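Local coordinates for insecticidal crystal protein Cry7Cal (Bacillus thuringiensis, PDB 5ZI1) that acts as an insecticidal toxin active against the locust Locusta migratoria manilensis, probably by binding a receptor on target cells, at residues 180-183 against 184-188; 305-308 against 309-313. All coordinates share one frame; numbering follows the deposited sequence.

Interaction 1. Residues 180-183 against 184-188; sequences KGYV and EEYTD
Y182 and Y186 sit one turn apart on helix 169-202 and form the tightly packed part of this contact. The two side chains run side by side and point the same way. Their rings are near parallel, with planes at 23°, but slid apart along each other. The centroids are 5.2 Å apart, so overlap is slight. Instead, CB of Y182 lies over one face of the Y186 ring, toward its rim, in a CH-pi contact 4.1 Å from the centroid. CD1 of Y182 approaches CZ of Y186 at 3.5 Å. In both tyrosines CG is anti to the carbonyl carbon (chi1 -75° and -63°), which sends both rings out along the same flank.

A backbone bond links the two tyrosines, from Y186 N to Y182 O at 2.8 Å. Separately, V183 O takes a backbone bond from T187 N at 3.0 Å and a side-chain bond from T187 OG1 at 2.6 Å. They arrive from opposite faces of the carbonyl plane. The side with K180, G181, E184 and E185 is solvent-exposed, with few side-chain contacts. Its E184 N to K180 O bond is weak, at 3.4 Å, while E185 N bonds G181 O normally.

This is within-helix packing in the helical N-terminal domain. Y186 OH is hydrogen-bonded to H151 of helix 141-165, whose L152 and L155 touch Y182. Y182 also touches helix 107-127. V183, Y186 and T187 pack on F233 of helix 232-235.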
loop_
_atom_site.group_PDB
_atom_site.type_symbol
_atom_site.label_atom_id
_atom_site.label_comp_id
_atom_site.label_asym_id
_atom_site.label_seq_id
_atom_site.Cartn_x
_atom_site.Cartn_y
_atom_site.Cartn_z
ATOM N N LYS A 180 -21.903 -5.821 -1.115
ATOM C CA LYS A 180 -21.673 -4.579 -1.843
ATOM C C LYS A 180 -21.826 -3.366 -0.940
ATOM O O LYS A 180 -20.996 -2.454 -0.975
ATOM C CB LYS A 180 -22.630 -4.486 -3.030
ATOM C CG LYS A 180 -22.389 -3.273 -3.897
ATOM C CD LYS A 180 -23.272 -3.281 -5.158
ATOM C CE LYS A 180 -22.825 -4.346 -6.164
ATOM N NZ LYS A 180 -21.746 -3.866 -7.104
ATOM N N GLY A 181 -22.893 -3.329 -0.130
ATOM C CA GLY A 181 -23.037 -2.239 0.823
ATOM C C GLY A 181 -21.923 -2.203 1.863
ATOM O O GLY A 181 -21.426 -1.131 2.221
ATOM N N TYR A 182 -21.549 -3.368 2.399
ATOM C CA TYR A 182 -20.491 -3.398 3.410
ATOM C C TYR A 182 -19.142 -2.967 2.839
ATOM O O TYR A 182 -18.336 -2.353 3.549
ATOM C CB TYR A 182 -20.356 -4.786 4.022
ATOM C CG TYR A 182 -21.446 -5.160 4.989
ATOM C CD1 TYR A 182 -21.708 -4.385 6.113
ATOM C CD2 TYR A 182 -22.191 -6.316 4.798
ATOM C CE1 TYR A 182 -22.706 -4.741 7.007
ATOM C CE2 TYR A 182 -23.180 -6.681 5.684
ATOM C CZ TYR A 182 -23.437 -5.886 6.778
ATOM O OH TYR A 182 -24.424 -6.270 7.647
ATOM N N VAL A 183 -18.877 -3.268 1.566
ATOM C CA VAL A 183 -17.644 -2.778 0.960
ATOM C C VAL A 183 -17.576 -1.259 1.087
ATOM O O VAL A 183 -16.567 -0.693 1.535
ATOM C CB VAL A 183 -17.539 -3.245 -0.503
ATOM C CG1 VAL A 183 -16.413 -2.530 -1.211
ATOM C CG2 VAL A 183 -17.315 -4.745 -0.549
ATOM N N GLU A 184 -18.674 -0.583 0.752
ATOM C CA GLU A 184 -18.680 0.875 0.792
ATOM C C GLU A 184 -18.676 1.391 2.230
ATOM O O GLU A 184 -18.053 2.416 2.528
ATOM C CB GLU A 184 -19.896 1.405 0.027
ATOM C CG GLU A 184 -19.922 2.917 -0.155
ATOM C CD GLU A 184 -21.269 3.430 -0.666
ATOM O OE1 GLU A 184 -21.860 2.802 -1.580
ATOM O OE2 GLU A 184 -21.746 4.461 -0.142
ATOM N N GLU A 185 -19.388 0.714 3.130
ATOM C CA GLU A 185 -19.406 1.149 4.516
ATOM C C GLU A 185 -18.024 1.021 5.145
ATOM O O GLU A 185 -17.509 1.974 5.748
ATOM C CB GLU A 185 -20.424 0.333 5.302
ATOM C CG GLU A 185 -20.605 0.799 6.752
ATOM C CD GLU A 185 -21.621 -0.059 7.494
ATOM O OE1 GLU A 185 -21.332 -0.462 8.646
ATOM O OE2 GLU A 185 -22.703 -0.345 6.907
ATOM N N TYR A 186 -17.415 -0.160 5.020
ATOM C CA TYR A 186 -16.145 -0.430 5.687
ATOM C C TYR A 186 -15.030 0.430 5.108
ATOM O O TYR A 186 -14.206 0.970 5.853
ATOM C CB TYR A 186 -15.805 -1.913 5.576
ATOM C CG TYR A 186 -16.786 -2.843 6.272
ATOM C CD1 TYR A 186 -17.677 -2.373 7.239
ATOM C CD2 TYR A 186 -16.796 -4.197 5.982
ATOM C CE1 TYR A 186 -18.567 -3.238 7.884
ATOM C CE2 TYR A 186 -17.668 -5.062 6.608
ATOM C CZ TYR A 186 -18.554 -4.580 7.561
ATOM O OH TYR A 186 -19.406 -5.468 8.180
ATOM N N THR A 187 -15.018 0.597 3.783
ATOM C CA THR A 187 -14.050 1.477 3.134
ATOM C C THR A 187 -14.211 2.913 3.607
ATOM O O THR A 187 -13.227 3.578 3.936
ATOM C CB THR A 187 -14.217 1.393 1.614
ATOM O OG1 THR A 187 -14.058 0.033 1.184
ATOM C CG2 THR A 187 -13.214 2.281 0.898
ATOM N N ASP A 188 -15.456 3.419 3.637
ATOM C CA ASP A 188 -15.685 4.799 4.065
ATOM C C ASP A 188 -15.239 5.012 5.498
ATOM O O ASP A 188 -14.648 6.044 5.831
ATOM C CB ASP A 188 -17.159 5.171 3.949
ATOM C CG ASP A 188 -17.617 5.376 2.517
ATOM O OD1 ASP A 188 -16.767 5.350 1.597
ATOM O OD2 ASP A 188 -18.843 5.575 2.325
#

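Interaction 2. Residues 305-308 against 309-313; sequences VVEP and NDRFA
V305-P308 and N309-A313 form the closed end of a beta hairpin that joins strands 294-306 and 312-324 in the middle, all-beta domain of the delta endotoxin. V306 and F312 make the last hydrogen-bonded antiparallel pair before the turn. V306 N donates to F312 O at 3.1 Å, and F312 N returns a bond of the same length to V306 O. V305 and A313 form the next, non-hydrogen-bonded pair.

The V306 and F312 side chains share one face of the sheet. CG2 of V306 lies over a face of the F312 ring, 4.0 Å from its centroid. F312 CG stands between its own backbone N and carbonyl carbon (chi1 54°), and this swings the ring back across V306. CG of P308 meets CE2 of the same ring obliquely at 3.9 Å.

A bend at chi3 (-75°) brings the R311 guanidinium to the carboxylate of E307. OE2 of E307, near the guanidinium plane, makes a salt bridge with R311 NE at 3.0 Å and accepts a weak hydrogen bond from R311 NH2. The carboxylate is turned 57° from that plane. CG1 of V305 sits over the rim of one guanidinium face, 3.3 Å from NH1. In the turn, N309 OD1 accepts from D310 N at 2.7 Å.

D310 OD2 is hydrogen-bonded to Y268, outside the hairpin. V306 and P308 touch Y370 of strand 369-382, F312 reaches N364 of strand 352-365, and V305 and A313 touch L343 of strand 343-348.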
loop_
_atom_site.group_PDB
_atom_site.type_symbol
_atom_site.label_atom_id
_atom_site.label_comp_id
_atom_site.label_asym_id
_atom_site.label_seq_id
_atom_site.Cartn_x
_atom_site.Cartn_y
_atom_site.Cartn_z
ATOM N N VAL A 305 33.769 17.021 5.215
ATOM C CA VAL A 305 34.259 16.802 6.573
ATOM C C VAL A 305 34.283 18.128 7.307
ATOM O O VAL A 305 34.735 19.145 6.768
ATOM C CB VAL A 305 35.668 16.170 6.549
ATOM C CG1 VAL A 305 36.157 15.884 7.956
ATOM C CG2 VAL A 305 35.673 14.900 5.707
ATOM N N VAL A 306 33.802 18.125 8.542
ATOM C CA VAL A 306 33.863 19.297 9.400
ATOM C C VAL A 306 34.514 18.878 10.707
ATOM O O VAL A 306 34.465 17.710 11.100
ATOM C CB VAL A 306 32.475 19.918 9.663
ATOM C CG1 VAL A 306 31.876 20.438 8.362
ATOM C CG2 VAL A 306 31.567 18.900 10.319
ATOM N N GLU A 307 35.111 19.856 11.390
ATOM C CA GLU A 307 35.858 19.611 12.626
ATOM C C GLU A 307 35.545 20.692 13.662
ATOM O O GLU A 307 36.394 21.522 13.998
ATOM C CB GLU A 307 37.360 19.537 12.327
ATOM C CG GLU A 307 38.211 19.013 13.461
ATOM C CD GLU A 307 39.537 18.417 12.987
ATOM O OE1 GLU A 307 40.056 17.501 13.654
ATOM O OE2 GLU A 307 40.073 18.861 11.944
ATOM N N PRO A 308 34.312 20.709 14.197
ATOM C CA PRO A 308 33.972 21.688 15.245
ATOM C C PRO A 308 34.658 21.358 16.557
ATOM O O PRO A 308 34.920 22.237 17.388
ATOM C CB PRO A 308 32.445 21.546 15.385
ATOM C CG PRO A 308 32.161 20.175 14.908
ATOM C CD PRO A 308 33.131 19.925 13.794
ATOM N N ASN A 309 34.877 20.058 16.764
ATOM C CA ASN A 309 35.610 19.489 17.891
ATOM C C ASN A 309 35.807 18.013 17.574
ATOM O O ASN A 309 36.910 17.595 17.208
ATOM C CB ASN A 309 34.885 19.671 19.222
ATOM C CG ASN A 309 33.370 19.650 19.074
ATOM O OD1 ASN A 309 32.767 18.580 19.000
ATOM N ND2 ASN A 309 32.747 20.828 19.133
ATOM N N ASP A 310 34.737 17.223 17.649
ATOM C CA ASP A 310 34.730 15.984 16.888
ATOM C C ASP A 310 34.974 16.309 15.421
ATOM O O ASP A 310 34.832 17.459 14.982
ATOM C CB ASP A 310 33.387 15.273 16.989
ATOM C CG ASP A 310 32.861 15.202 18.407
ATOM O OD1 ASP A 310 33.588 14.757 19.320
ATOM O OD2 ASP A 310 31.675 15.569 18.587
ATOM N N ARG A 311 35.308 15.282 14.647
ATOM C CA ARG A 311 35.453 15.428 13.203
ATOM C C ARG A 311 34.646 14.322 12.533
ATOM O O ARG A 311 34.643 13.184 13.007
ATOM C CB ARG A 311 36.952 15.418 12.782
ATOM C CG ARG A 311 37.276 14.800 11.410
ATOM C CD ARG A 311 38.769 15.050 11.012
ATOM N NE ARG A 311 38.972 16.450 10.589
ATOM C CZ ARG A 311 39.254 16.839 9.344
ATOM N NH1 ARG A 311 39.380 15.924 8.389
ATOM N NH2 ARG A 311 39.415 18.134 9.059
ATOM N N PHE A 312 33.922 14.665 11.465
ATOM C CA PHE A 312 32.932 13.759 10.884
ATOM C C PHE A 312 32.398 14.347 9.593
ATOM O O PHE A 312 32.317 15.568 9.441
ATOM C CB PHE A 312 31.759 13.511 11.832
ATOM C CG PHE A 312 31.121 14.767 12.311
ATOM C CD1 PHE A 312 30.107 15.377 11.572
ATOM C CD2 PHE A 312 31.554 15.363 13.495
ATOM C CE1 PHE A 312 29.530 16.552 12.004
ATOM C CE2 PHE A 312 30.966 16.536 13.944
ATOM C CZ PHE A 312 29.951 17.140 13.191
ATOM N N ALA A 313 32.007 13.464 8.681
ATOM C CA ALA A 313 31.420 13.901 7.428
ATOM C C ALA A 313 29.934 14.193 7.615
ATOM O O ALA A 313 29.282 13.641 8.506
ATOM C CB ALA A 313 31.631 12.847 6.347
#

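From the N terminus, the chain first reaches interaction 1, within helix 169-202 of the N-terminal helical domain. It closes no loop beyond one helical turn. The chain then passes through helices 208-227, 232-235 and 279-286 and two short strands before strand 294-306 leads into interaction 2. There the chain reverses, and 305-308 and 309-313 close the hairpin to strand 312-324. The two contacts come in series, so neither nests in nor crosses the other. The centres of interactions 1 and 2 are about 57 Å apart. They lie on opposite sides of the chain's centre and do not touch. Interaction 1 belongs to the helical bundle, while interaction 2 ties neighbouring strands of an antiparallel sheet.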